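Local coordinates for protein citrinin polyketide synthase (Monascus purpureus, PDB 5MPT) that builds the polyketide precursor of the mycotoxin citrinin, this part being its C-methylating (CMeT) domain, here bound to S-adenosylhomocysteine, at residues Asp19-Ala24 against Leu377-Ala382; Pro46-Leu51 against Val320-Phe325; Val79-Leu82 against Phe88-Leu91; Asp175-Ala178 against Ile182-Val185; Cys287-Arg292 against His342-Ala347. All coordinates share one frame; numbering follows the deposited sequence.

Contact 1. Residues Asp19-Ala24 against Leu377-Ala382; sequences DAFRIA and LIIALA
The phenyl ring of Phe-21 lies flat against Ile-379, with the CG2 methyl of the isoleucine set almost exactly over its middle. That carbon is 3.6 Å from the centroid of the Phe-21 ring and just 1° off the ring normal, a nearly ideal CH-pi contact in which no ring carbon is favoured over another. Beta-branching makes it possible. Because CG1 of Ile-379 is turned away from its own backbone N (chi1 -169°), CG2 falls between N and the carbonyl carbon and faces the aromatic ring. The other branch helps as well, Ile-379 CD1 reaching Phe-21 CD1 at 4.1 Å. The two side chains slide past one another in opposite directions.

At the rim the character changes. CZ of Phe-21 comes within 3.9 Å of the carbonyl O of Leu-377, which lies near the ring plane, where the slightly positive ring hydrogens point. CB of Leu-377 is 4.4 Å from CE1 of Phe-21. Strand alternation explains the pattern: Leu-377 and Ile-379 face the helix, while Ile-378 between them points away. Within the helix, Arg-22 NH2 forms a salt bridge with Asp-19 OD1 at 3.0 Å, one turn back. Phe-193 of helix 181-198 touches Ala-20, Ala-24 and Ile-379, its bulk matched by the small alanines.

This is a helix packed on a mixed sheet: strand 375-381 runs antiparallel between 309-316 and 361-364, giving the strand order 3-2-1-4-5-7-6 characteristic of the Rossmann-like class I methyltransferase fold.

Contact 2. Residues Pro46-Leu51 against Val320-Phe325; sequences PRSTEL and VPWVDF
Ser-48 and Thr-49 carry helix 40-62 onto Trp-322 and Pro-321, which open helix 321-327. Just before them, Pro-46 has no backbone N-H to give, and the helix is kinked at 46 and 47. Arg-47 looks elsewhere, forming a salt bridge with Asp-131 of helix 121-131.

Ser-48 comes next. Its OG, placed between the backbone N and the carbonyl carbon (chi1 60°), approaches CD1 of Trp-322 at 3.6 Å, oblique to the indole. The same OG is hydrogen-bonded to the carbonyl O of Met-45 and, at 2.7 Å, to a water held between the helices. Thr-49 follows with both branches against Pro-321: OG1 is 3.3 Å from CG of the proline, and CG2 is 4.0 Å from its CB. Thr-49 OG1 also bonds to Met-45 O and accepts a bond from the water at 2.9 Å.

The third partner of that water is the backbone N of Trp-322, which gives it a hydrogen bond of 3.0 Å. Trp-322 stands in the first turn, where a helix has no earlier carbonyl to receive its N-H, so the water takes that place. Proline suits position 321 for the related reason that it needs no acceptor there. Two small hydroxyl residues let the water sit between the backbones.

Trp-322 is a buried indole whose NE1 bonds to Tyr-40 OH. It packs on Glu-138 and Thr-142 of helix 136-146 and on Cys-52 of helix 40-62, while Phe-325 one turn on stacks with Phe-149 and reaches Ile-92 of helix 86-98.

Contact 3. Residues Val79-Leu82 against Phe88-Leu91; sequences VPYL and FMNL
CH-pi packing dominates: Met-89 lays its CG over one face of the Tyr-81 ring, 3.6 Å from the centroid and 10° off the normal. CG is closest to the inner part of the ring, 3.7 Å from Tyr-81 CG, whereas CB of Met-89 meets the outer part, 3.9 Å from Tyr-81 CZ. The methionine thus runs along the ring in the sense opposite to the tyrosine. An oblique Met-aromatic contact goes with it, SD of Met-89 being 5.0 Å from the Tyr-81 centroid.

Both segments fall in the methyltransferase helix-turn-helix family region of this chain, where the loop after strand 75-76 folds back on the helix 86-98 that it leads into. A long, flexible and unbranched methionine fits this sharp return, since it can bend to the shape of the loop.

Apolar contact is made by the terminal methyl of Met-89. Bends at chi2 and chi3, both -61°, carry CE round to Val-79, where it meets CG2 at 3.8 Å; the two side chains cross at about a right angle. Phe-60 of helix 40-62 touches Val-79 and Met-89, and Ile-153 touches Tyr-81 and Met-89.

Polar bonds lie outside the pair. Tyr-81 combines an apolar face for Met-89 with a hydroxyl that is hydrogen-bonded to Glu-86 OE1 and Arg-78 NE, while the backbone N of Val-79 is hydrogen-bonded to Tyr-93 OH.

Contact 4. Residues Asp175-Ala178 against Ile182-Val185; sequences DVYA and INAV. With SAH (S-adenosyl-L-homocysteine), chain B.
The carbonyl O of Val-176 receives a hydrogen bond from Asn-183 ND2, 2.9 Å long and nearly straight at 165°. The donor stands well above the carbonyl plane, 51° out of it, while the oxygen lies close to the plane of the asparagine amide. CG of Asn-183, opposite its carbonyl carbon and beside the backbone N (chi1 -76°), carries the amide to this oxygen. The other end of that amide is used too: Asn-183 OD1 is hydrogen-bonded to Gln-375 NE2, so the flat group is gripped at both ends and its rotation is fixed. An asparagine suits the place because its short chain offers a donor and an acceptor at once.

More of the end of helix 167-178 leans on the start of helix 181-198. CB of Asn-183 touches the carbonyl O of Tyr-177 at 3.6 Å, and the small CB of Ala-184 lies 3.6 Å from the carbonyl O of Ala-178, allowing the helices to come close across the short turn.

Tyr-177 itself points away from this seam, to the bound S-adenosylhomocysteine. One face of its ring lies over the amino-acid part of the ligand, CB of the ligand being 3.5 Å above the ring plane near the centre. Beyond the ring, Tyr-177 OH comes to 3.5 Å from the ligand SD, the sulfur that bears the methyl group in the S-adenosylmethionine donor.

Tyr-177 is an active-site residue, and Asn-183, at the edge of its ring, probably acts as a second-shell residue. Holding the backbone next to Tyr-177 probably helps to set the ring and its hydroxyl beside the sulfur.

Contact 5. Residues Cys287-Arg292 against His342-Ala347; sequences CVHATR and HALQPA. With EDO (1,2-ethanediol), chain D.
This is a buried meeting of two loops at the active site, in which Leu-344 covers one face of the His-289 imidazole. The loop 287-292 lies beyond the C-terminal end of strand 279-285, a central strand of the methyltransferase sheet, and the loop 342-347 leads into helix 347-356. CD2 of Leu-344 is 3.5 Å from the centroid of the His-289 ring and 10° off its normal, a CH-pi contact over the face. The two side chains lie side by side and point the same way; the imidazole turns to the leucine because His-289 CG sits between its backbone N and carbonyl carbon (chi1 66°).

Ala-343 meets the backbone side of His-289. Its carbonyl O touches CB of His-289 at 3.4 Å, and its own CB meets the carbonyl O of His-289 at 3.7 Å, a closeness that a small residue permits. Arg-340 NH1 is hydrogen-bonded to both carbonyls, tying the loops together.

Each loop is also stiffened from within. Thr-291 OG1 adds a second bond, of 2.9 Å, to Val-288 O, which already accepts from Thr-291 N. In the other loop the backbone N of Leu-344 bonds to ND1 of His-342 at 3.0 Å, near the ring plane, and NE2 of that ring is held by Asp-324 OD1.

His-289 and Glu-315 are both active-site residues, joined by a hydrogen bond between ND1 of His-289 and OE1 of Glu-315. This bond and the methyl over the face probably limit the rotation of the imidazole, consistent with its active-site role, the side chain being about 6 Å from the ligand S-adenosylhomocysteine.

In the fold
Contacts 1, 3 and 5 are buried and share a CH-pi contact, made by a methyl in 1 and 5 and by a methionine methylene in 3. Contact 1 joins a helix to the sheet, contact 5 two loops at the active site, and contact 3 lies in the helix-turn-helix family region, about 40 Å between centres from contact 1. Contacts 2 and 4 are partly buried and more polar, the first bridged by water, the second by a direct amide bond. Helix 321-327 links several: Trp-322 packs on Val-176 of contact 4, and Asp-324 touches Leu-91 of contact 3 and meets contact 5. Contacts 4 and 5 each hold an active-site residue, Tyr-177 against the ligand and His-289 near it.

Contact 1. Residues Asp19-Ala24 against Leu377-Ala382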
# COMPACT_ATOMS: atom_id res chain seq x y z
N ASP A 19 16.73 4.56 18.90
CA ASP A 19 17.18 3.24 19.32
C ASP A 19 16.15 2.17 18.97
O ASP A 19 16.52 1.09 18.50
CB ASP A 19 17.49 3.24 20.82
CG ASP A 19 18.65 4.16 21.18
OD1 ASP A 19 19.41 4.57 20.27
OD2 ASP A 19 18.85 4.44 22.39
N ALA A 20 14.87 2.44 19.19
CA ALA A 20 13.85 1.49 18.78
C ALA A 20 13.86 1.28 17.27
O ALA A 20 13.72 0.14 16.79
CB ALA A 20 12.46 1.92 19.24
N PHE A 21 13.98 2.35 16.48
CA PHE A 21 13.94 2.16 15.04
C PHE A 21 15.14 1.36 14.56
O PHE A 21 15.00 0.50 13.68
CB PHE A 21 13.90 3.49 14.31
CG PHE A 21 13.54 3.31 12.84
CD1 PHE A 21 12.26 2.96 12.48
CD2 PHE A 21 14.51 3.39 11.85
CE1 PHE A 21 11.93 2.73 11.15
CE2 PHE A 21 14.18 3.16 10.51
CZ PHE A 21 12.89 2.84 10.16
N ARG A 22 16.32 1.62 15.13
CA ARG A 22 17.49 0.88 14.70
C ARG A 22 17.29 -0.61 14.94
O ARG A 22 17.55 -1.44 14.06
CB ARG A 22 18.74 1.37 15.41
CG ARG A 22 20.03 0.64 15.01
CD ARG A 22 21.20 1.02 15.92
NE ARG A 22 20.88 0.74 17.32
CZ ARG A 22 20.48 1.65 18.22
NH1 ARG A 22 20.22 1.26 19.46
NH2 ARG A 22 20.35 2.94 17.89
N ILE A 23 16.77 -0.97 16.12
CA ILE A 23 16.52 -2.37 16.44
C ILE A 23 15.55 -2.99 15.43
O ILE A 23 15.76 -4.09 14.93
CB ILE A 23 16.00 -2.51 17.87
CG1 ILE A 23 17.14 -2.27 18.86
CG2 ILE A 23 15.43 -3.88 18.11
CD1 ILE A 23 16.69 -2.02 20.29
N ALA A 24 14.45 -2.28 15.14
CA ALA A 24 13.47 -2.82 14.20
C ALA A 24 14.08 -2.95 12.81
O ALA A 24 13.97 -4.01 12.16
CB ALA A 24 12.23 -1.91 14.21
N LEU A 377 9.07 0.57 6.10
CA LEU A 377 8.75 1.59 7.08
C LEU A 377 9.71 2.75 6.89
O LEU A 377 10.93 2.56 6.81
CB LEU A 377 8.84 1.07 8.51
CG LEU A 377 7.93 -0.08 8.96
CD1 LEU A 377 8.30 -0.54 10.38
CD2 LEU A 377 6.48 0.33 8.84
N ILE A 378 9.17 3.94 6.82
CA ILE A 378 9.93 5.17 6.63
C ILE A 378 9.56 6.05 7.80
O ILE A 378 8.39 6.41 7.97
CB ILE A 378 9.63 5.86 5.29
CG1 ILE A 378 9.85 4.92 4.11
CG2 ILE A 378 10.51 7.10 5.10
CD1 ILE A 378 9.29 5.48 2.78
N ILE A 379 10.53 6.32 8.65
CA ILE A 379 10.30 7.17 9.81
C ILE A 379 10.85 8.55 9.52
O ILE A 379 11.91 8.70 8.88
CB ILE A 379 10.93 6.54 11.09
CG1 ILE A 379 10.46 7.31 12.32
CG2 ILE A 379 12.48 6.53 11.03
CD1 ILE A 379 10.82 6.59 13.63
N ALA A 380 10.14 9.57 10.00
CA ALA A 380 10.49 10.97 9.76
C ALA A 380 10.21 11.77 11.04
O ALA A 380 9.06 11.87 11.48
CB ALA A 380 9.72 11.52 8.57
N LEU A 381 11.27 12.27 11.64
CA LEU A 381 11.16 13.02 12.88
C LEU A 381 10.82 14.48 12.59
O LEU A 381 11.37 15.09 11.66
CB LEU A 381 12.46 12.93 13.67
CG LEU A 381 12.68 11.66 14.50
CD1 LEU A 381 12.64 10.42 13.69
CD2 LEU A 381 14.02 11.78 15.25
N ALA A 382 9.91 15.02 13.38
CA ALA A 382 9.50 16.41 13.18
C ALA A 382 10.64 17.40 13.34
O ALA A 382 10.65 18.43 12.66
CB ALA A 382 8.38 16.80 14.13

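Contact 2. Residues Pro46-Leu51 against Val320-Phe325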
# COMPACT_ATOMS: atom_id res chain seq x y z
N PRO A 46 6.19 -14.02 -9.68
CA PRO A 46 6.10 -14.43 -11.09
C PRO A 46 4.80 -15.13 -11.40
O PRO A 46 4.28 -15.00 -12.51
CB PRO A 46 7.33 -15.33 -11.27
CG PRO A 46 8.31 -14.80 -10.21
CD PRO A 46 7.44 -14.46 -9.04
N ARG A 47 4.21 -15.80 -10.41
CA ARG A 47 2.97 -16.53 -10.67
C ARG A 47 1.80 -15.57 -10.70
O ARG A 47 0.91 -15.69 -11.54
CB ARG A 47 2.75 -17.62 -9.64
CG ARG A 47 3.83 -18.68 -9.68
CD ARG A 47 3.61 -19.77 -8.64
NE ARG A 47 2.49 -20.63 -8.98
CZ ARG A 47 2.13 -21.70 -8.29
NH1 ARG A 47 2.79 -22.06 -7.19
NH2 ARG A 47 1.09 -22.43 -8.72
N SER A 48 1.78 -14.59 -9.80
CA SER A 48 0.70 -13.61 -9.86
C SER A 48 0.83 -12.73 -11.10
O SER A 48 -0.18 -12.35 -11.70
CB SER A 48 0.67 -12.78 -8.57
OG SER A 48 1.87 -12.07 -8.34
N THR A 49 2.06 -12.41 -11.52
CA THR A 49 2.25 -11.64 -12.74
C THR A 49 1.78 -12.43 -13.95
O THR A 49 1.13 -11.88 -14.86
CB THR A 49 3.73 -11.26 -12.90
OG1 THR A 49 4.15 -10.44 -11.80
CG2 THR A 49 3.97 -10.49 -14.21
N GLU A 50 2.05 -13.73 -13.94
CA GLU A 50 1.56 -14.59 -15.01
C GLU A 50 0.04 -14.57 -15.09
O GLU A 50 -0.54 -14.58 -16.19
CB GLU A 50 2.07 -16.01 -14.78
CG GLU A 50 1.52 -17.04 -15.76
CD GLU A 50 2.09 -18.40 -15.50
OE1 GLU A 50 1.71 -19.04 -14.49
OE2 GLU A 50 2.96 -18.81 -16.29
N LEU A 51 -0.63 -14.63 -13.95
CA LEU A 51 -2.08 -14.58 -13.92
C LEU A 51 -2.59 -13.23 -14.45
O LEU A 51 -3.56 -13.19 -15.22
CB LEU A 51 -2.57 -14.84 -12.50
CG LEU A 51 -4.06 -14.77 -12.16
CD1 LEU A 51 -4.84 -15.81 -12.98
CD2 LEU A 51 -4.26 -14.98 -10.66
N VAL A 320 4.76 -3.58 -8.00
CA VAL A 320 4.48 -5.01 -8.05
C VAL A 320 3.39 -5.18 -9.09
O VAL A 320 2.38 -4.46 -9.02
CB VAL A 320 4.02 -5.54 -6.69
CG1 VAL A 320 3.50 -6.98 -6.80
CG2 VAL A 320 5.19 -5.49 -5.70
N PRO A 321 3.52 -6.09 -10.07
CA PRO A 321 2.52 -6.08 -11.16
C PRO A 321 1.08 -6.26 -10.70
O PRO A 321 0.20 -5.52 -11.19
CB PRO A 321 3.01 -7.20 -12.09
CG PRO A 321 4.47 -7.19 -11.90
CD PRO A 321 4.69 -6.90 -10.45
N TRP A 322 0.78 -7.22 -9.80
CA TRP A 322 -0.63 -7.40 -9.44
C TRP A 322 -1.21 -6.17 -8.76
O TRP A 322 -2.41 -5.92 -8.88
CB TRP A 322 -0.84 -8.62 -8.56
CG TRP A 322 -0.34 -8.56 -7.10
CD1 TRP A 322 0.81 -9.10 -6.60
CD2 TRP A 322 -0.99 -7.91 -5.98
NE1 TRP A 322 0.91 -8.83 -5.26
CE2 TRP A 322 -0.18 -8.11 -4.86
CE3 TRP A 322 -2.18 -7.20 -5.83
CZ2 TRP A 322 -0.52 -7.64 -3.62
CZ3 TRP A 322 -2.51 -6.73 -4.61
CH2 TRP A 322 -1.69 -6.95 -3.50
N VAL A 323 -0.39 -5.40 -8.04
CA VAL A 323 -0.87 -4.18 -7.41
C VAL A 323 -1.28 -3.16 -8.47
O VAL A 323 -2.38 -2.59 -8.44
CB VAL A 323 0.20 -3.61 -6.46
CG1 VAL A 323 -0.25 -2.28 -5.84
CG2 VAL A 323 0.55 -4.65 -5.38
N ASP A 324 -0.37 -2.87 -9.40
CA ASP A 324 -0.73 -2.00 -10.52
C ASP A 324 -1.94 -2.53 -11.28
O ASP A 324 -2.82 -1.76 -11.69
CB ASP A 324 0.44 -1.84 -11.48
CG ASP A 324 1.43 -0.82 -10.99
OD1 ASP A 324 0.95 0.27 -10.63
OD2 ASP A 324 2.64 -1.09 -10.98
N PHE A 325 -1.99 -3.83 -11.52
CA PHE A 325 -3.04 -4.40 -12.37
C PHE A 325 -4.42 -4.15 -11.79
O PHE A 325 -5.38 -3.89 -12.52
CB PHE A 325 -2.79 -5.89 -12.52
CG PHE A 325 -3.81 -6.61 -13.36
CD1 PHE A 325 -4.01 -6.26 -14.69
CD2 PHE A 325 -4.58 -7.63 -12.83
CE1 PHE A 325 -4.94 -6.94 -15.45
CE2 PHE A 325 -5.50 -8.32 -13.60
CZ PHE A 325 -5.70 -7.93 -14.90
O HOH W 1 2.43 -9.69 -9.54

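Contact 3. Residues Val79-Leu82 against Phe88-Leu91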
# COMPACT_ATOMS: atom_id res chain seq x y z
N VAL A 79 -6.21 -1.66 -28.21
CA VAL A 79 -7.56 -2.02 -27.77
C VAL A 79 -8.32 -0.76 -27.36
O VAL A 79 -7.70 0.25 -27.03
CB VAL A 79 -7.52 -3.03 -26.62
CG1 VAL A 79 -6.96 -4.36 -27.14
CG2 VAL A 79 -6.71 -2.53 -25.47
N PRO A 80 -9.66 -0.79 -27.38
CA PRO A 80 -10.43 0.36 -26.89
C PRO A 80 -10.44 0.46 -25.38
O PRO A 80 -10.37 -0.55 -24.67
CB PRO A 80 -11.84 0.07 -27.42
CG PRO A 80 -11.88 -1.42 -27.60
CD PRO A 80 -10.51 -1.80 -28.03
N TYR A 81 -10.56 1.69 -24.89
CA TYR A 81 -10.64 1.93 -23.46
C TYR A 81 -10.96 3.39 -23.24
O TYR A 81 -10.78 4.23 -24.14
CB TYR A 81 -9.34 1.54 -22.73
CG TYR A 81 -8.09 2.19 -23.28
CD1 TYR A 81 -7.71 3.46 -22.89
CD2 TYR A 81 -7.26 1.50 -24.14
CE1 TYR A 81 -6.57 4.06 -23.40
CE2 TYR A 81 -6.12 2.08 -24.65
CZ TYR A 81 -5.78 3.36 -24.28
OH TYR A 81 -4.63 3.89 -24.81
N LEU A 82 -11.47 3.67 -22.05
CA LEU A 82 -11.85 5.03 -21.68
C LEU A 82 -10.62 5.92 -21.59
O LEU A 82 -9.57 5.48 -21.14
CB LEU A 82 -12.56 5.03 -20.33
CG LEU A 82 -13.97 4.48 -20.24
CD1 LEU A 82 -14.35 4.30 -18.78
CD2 LEU A 82 -14.97 5.39 -20.94
N PHE A 88 -2.72 4.09 -17.21
CA PHE A 88 -2.85 2.68 -16.86
C PHE A 88 -2.59 1.76 -18.06
O PHE A 88 -1.83 0.79 -17.97
CB PHE A 88 -4.24 2.45 -16.28
CG PHE A 88 -4.53 1.05 -15.85
CD1 PHE A 88 -3.64 0.34 -15.07
CD2 PHE A 88 -5.73 0.46 -16.19
CE1 PHE A 88 -3.95 -0.94 -14.66
CE2 PHE A 88 -6.04 -0.80 -15.78
CZ PHE A 88 -5.14 -1.50 -14.99
N MET A 89 -3.23 2.05 -19.20
CA MET A 89 -3.09 1.11 -20.30
C MET A 89 -1.68 1.13 -20.86
O MET A 89 -1.22 0.11 -21.39
CB MET A 89 -4.13 1.39 -21.38
CG MET A 89 -5.53 1.02 -20.90
SD MET A 89 -5.72 -0.71 -20.48
CE MET A 89 -5.34 -1.49 -22.05
N ASN A 90 -0.97 2.25 -20.76
CA ASN A 90 0.44 2.23 -21.12
C ASN A 90 1.24 1.31 -20.19
O ASN A 90 2.18 0.63 -20.62
CB ASN A 90 1.01 3.65 -21.11
CG ASN A 90 0.40 4.52 -22.19
OD1 ASN A 90 0.03 4.05 -23.28
ND2 ASN A 90 0.28 5.81 -21.90
N LEU A 91 0.87 1.27 -18.91
CA LEU A 91 1.48 0.33 -17.97
C LEU A 91 1.10 -1.11 -18.33
O LEU A 91 1.94 -2.02 -18.29
CB LEU A 91 1.06 0.66 -16.55
CG LEU A 91 1.69 -0.00 -15.33
CD1 LEU A 91 1.56 0.97 -14.16
CD2 LEU A 91 1.01 -1.32 -15.01

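Contact 4. Residues Asp175-Ala178 against Ile182-Val185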
# COMPACT_ATOMS: atom_id res chain seq x y z
N ASP A 175 -8.59 -8.58 3.83
CA ASP A 175 -7.60 -9.61 4.08
C ASP A 175 -6.27 -9.27 3.41
O ASP A 175 -5.21 -9.53 3.97
CB ASP A 175 -8.11 -10.96 3.58
CG ASP A 175 -9.13 -11.58 4.50
OD1 ASP A 175 -9.35 -11.02 5.59
OD2 ASP A 175 -9.69 -12.64 4.15
N VAL A 176 -6.32 -8.64 2.23
CA VAL A 176 -5.09 -8.17 1.59
C VAL A 176 -4.37 -7.21 2.53
O VAL A 176 -3.16 -7.35 2.78
CB VAL A 176 -5.41 -7.52 0.23
CG1 VAL A 176 -4.18 -6.76 -0.35
CG2 VAL A 176 -5.90 -8.58 -0.76
N TYR A 177 -5.10 -6.26 3.12
CA TYR A 177 -4.44 -5.22 3.90
C TYR A 177 -3.98 -5.69 5.27
O TYR A 177 -3.03 -5.11 5.80
CB TYR A 177 -5.36 -4.01 4.06
CG TYR A 177 -5.62 -3.20 2.81
CD1 TYR A 177 -4.61 -2.90 1.90
CD2 TYR A 177 -6.90 -2.75 2.53
CE1 TYR A 177 -4.86 -2.15 0.80
CE2 TYR A 177 -7.15 -2.01 1.44
CZ TYR A 177 -6.13 -1.71 0.56
OH TYR A 177 -6.45 -0.93 -0.53
N ALA A 178 -4.65 -6.67 5.88
CA ALA A 178 -4.36 -7.12 7.24
C ALA A 178 -3.59 -8.43 7.28
O ALA A 178 -2.66 -8.57 8.09
CB ALA A 178 -5.67 -7.31 8.02
N ILE A 182 2.51 -9.78 2.45
CA ILE A 182 3.10 -8.64 1.76
C ILE A 182 2.82 -7.34 2.49
O ILE A 182 3.59 -6.38 2.40
CB ILE A 182 2.59 -8.59 0.30
CG1 ILE A 182 3.29 -7.49 -0.52
CG2 ILE A 182 1.08 -8.30 0.24
CD1 ILE A 182 4.75 -7.67 -0.68
N ASN A 183 1.72 -7.28 3.25
CA ASN A 183 1.44 -6.17 4.15
C ASN A 183 1.71 -6.48 5.62
O ASN A 183 2.19 -5.62 6.35
CB ASN A 183 -0.01 -5.74 4.00
CG ASN A 183 -0.24 -4.94 2.74
OD1 ASN A 183 0.47 -3.98 2.46
ND2 ASN A 183 -1.19 -5.37 1.95
N ALA A 184 1.35 -7.67 6.08
CA ALA A 184 1.46 -7.99 7.51
C ALA A 184 2.89 -7.93 8.01
O ALA A 184 3.12 -7.57 9.16
CB ALA A 184 0.85 -9.35 7.80
N VAL A 185 3.86 -8.25 7.16
CA VAL A 185 5.26 -8.29 7.60
C VAL A 185 5.64 -6.95 8.23
O VAL A 185 6.17 -6.90 9.36
CB VAL A 185 6.17 -8.63 6.40
CG1 VAL A 185 7.59 -8.03 6.60
CG2 VAL A 185 6.21 -10.12 6.23
N SAH B . -4.22 1.72 5.57
CA SAH B . -5.17 1.08 4.62
CB SAH B . -4.59 0.43 3.36
CG SAH B . -4.14 1.41 2.29
SD SAH B . -5.63 1.88 1.35
C SAH B . -5.95 -0.02 5.40
O SAH B . -7.14 -0.23 4.88
OXT SAH B . -5.50 -0.64 6.33
C5' SAH B . -5.51 3.69 1.30
C4' SAH B . -6.43 4.28 2.35
O4' SAH B . -6.17 5.70 2.33
C3' SAH B . -7.93 4.10 2.09
O3' SAH B . -8.53 3.74 3.33
C2' SAH B . -8.38 5.49 1.61
O2' SAH B . -9.71 5.80 1.99
C1' SAH B . -7.39 6.39 2.35
N9 SAH B . -7.17 7.71 1.78
C8 SAH B . -7.05 8.05 0.46
N7 SAH B . -6.90 9.34 0.24
C5 SAH B . -6.93 9.88 1.52
C6 SAH B . -6.83 11.21 1.98
N6 SAH B . -6.71 12.28 1.19
N1 SAH B . -6.90 11.41 3.31
C2 SAH B . -7.05 10.35 4.12
N3 SAH B . -7.15 9.06 3.80
C4 SAH B . -7.09 8.89 2.47

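Contact 5. Residues Cys287-Arg292 against His342-Ala347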
# COMPACT_ATOMS: atom_id res chain seq x y z
N CYS A 287 -1.27 5.22 2.28
CA CYS A 287 -2.27 6.24 2.00
C CYS A 287 -1.67 7.55 1.54
O CYS A 287 -2.28 8.24 0.71
CB CYS A 287 -3.16 6.49 3.22
SG CYS A 287 -2.19 7.00 4.68
N VAL A 288 -0.49 7.93 2.02
CA VAL A 288 0.03 9.25 1.66
C VAL A 288 0.39 9.29 0.17
O VAL A 288 0.24 10.32 -0.50
CB VAL A 288 1.20 9.64 2.58
CG1 VAL A 288 1.83 10.95 2.13
CG2 VAL A 288 0.73 9.77 4.05
N HIS A 289 0.84 8.17 -0.40
CA HIS A 289 1.11 8.16 -1.84
C HIS A 289 -0.12 8.46 -2.66
O HIS A 289 0.02 8.88 -3.82
CB HIS A 289 1.72 6.83 -2.28
CG HIS A 289 0.82 5.64 -2.16
ND1 HIS A 289 1.12 4.59 -1.33
CD2 HIS A 289 -0.30 5.28 -2.82
CE1 HIS A 289 0.21 3.64 -1.45
NE2 HIS A 289 -0.66 4.03 -2.37
N ALA A 290 -1.32 8.24 -2.12
CA ALA A 290 -2.55 8.39 -2.91
C ALA A 290 -2.98 9.83 -3.02
O ALA A 290 -3.98 10.11 -3.71
CB ALA A 290 -3.69 7.57 -2.29
N THR A 291 -2.25 10.74 -2.41
CA THR A 291 -2.64 12.14 -2.44
C THR A 291 -2.02 12.84 -3.65
O THR A 291 -1.13 12.32 -4.33
CB THR A 291 -2.25 12.85 -1.14
OG1 THR A 291 -0.82 12.92 -1.00
CG2 THR A 291 -2.83 12.15 0.07
N ARG A 292 -2.49 14.07 -3.89
CA ARG A 292 -2.09 14.80 -5.08
C ARG A 292 -0.64 15.23 -5.04
O ARG A 292 0.04 15.23 -6.07
CB ARG A 292 -2.99 16.02 -5.24
CG ARG A 292 -4.45 15.67 -5.57
CD ARG A 292 -5.37 16.90 -5.62
NE ARG A 292 -6.68 16.51 -6.17
CZ ARG A 292 -7.59 15.83 -5.48
NH1 ARG A 292 -7.35 15.48 -4.22
NH2 ARG A 292 -8.73 15.46 -6.03
N HIS A 342 4.16 8.03 -11.17
CA HIS A 342 3.49 6.92 -10.53
C HIS A 342 3.25 7.34 -9.10
O HIS A 342 4.01 8.15 -8.56
CB HIS A 342 4.33 5.65 -10.60
CG HIS A 342 3.59 4.40 -10.24
ND1 HIS A 342 3.30 4.05 -8.93
CD2 HIS A 342 3.08 3.42 -11.02
CE1 HIS A 342 2.67 2.89 -8.93
NE2 HIS A 342 2.51 2.49 -10.18
N ALA A 343 2.17 6.85 -8.50
CA ALA A 343 1.85 7.23 -7.13
C ALA A 343 2.95 6.80 -6.16
O ALA A 343 3.31 7.53 -5.25
CB ALA A 343 0.51 6.64 -6.71
N LEU A 344 3.46 5.59 -6.35
CA LEU A 344 4.45 5.02 -5.46
C LEU A 344 5.83 5.60 -5.75
O LEU A 344 6.17 5.89 -6.91
CB LEU A 344 4.48 3.51 -5.62
CG LEU A 344 3.17 2.75 -5.41
CD1 LEU A 344 3.38 1.25 -5.56
CD2 LEU A 344 2.54 3.07 -4.06
N GLN A 345 6.64 5.73 -4.71
CA GLN A 345 7.97 6.34 -4.83
C GLN A 345 8.97 5.62 -3.94
O GLN A 345 8.61 5.12 -2.86
CB GLN A 345 7.94 7.83 -4.48
CG GLN A 345 7.10 8.65 -5.50
CD GLN A 345 7.67 8.63 -6.91
OE1 GLN A 345 6.95 8.41 -7.90
NE2 GLN A 345 8.96 8.90 -7.03
N PRO A 346 10.23 5.53 -4.37
CA PRO A 346 11.25 4.91 -3.54
C PRO A 346 11.56 5.81 -2.36
O PRO A 346 11.36 7.03 -2.41
CB PRO A 346 12.45 4.79 -4.47
CG PRO A 346 12.30 5.92 -5.39
CD PRO A 346 10.80 6.07 -5.62
N ALA A 347 12.08 5.17 -1.31
CA ALA A 347 12.34 5.87 -0.05
C ALA A 347 13.21 7.10 -0.24
O ALA A 347 13.06 8.10 0.49
CB ALA A 347 13.01 4.90 0.93
C1 EDO D . 7.52 3.81 -8.38
O1 EDO D . 8.24 5.03 -8.52
C2 EDO D . 8.17 3.03 -7.25
O2 EDO D . 9.59 3.14 -7.39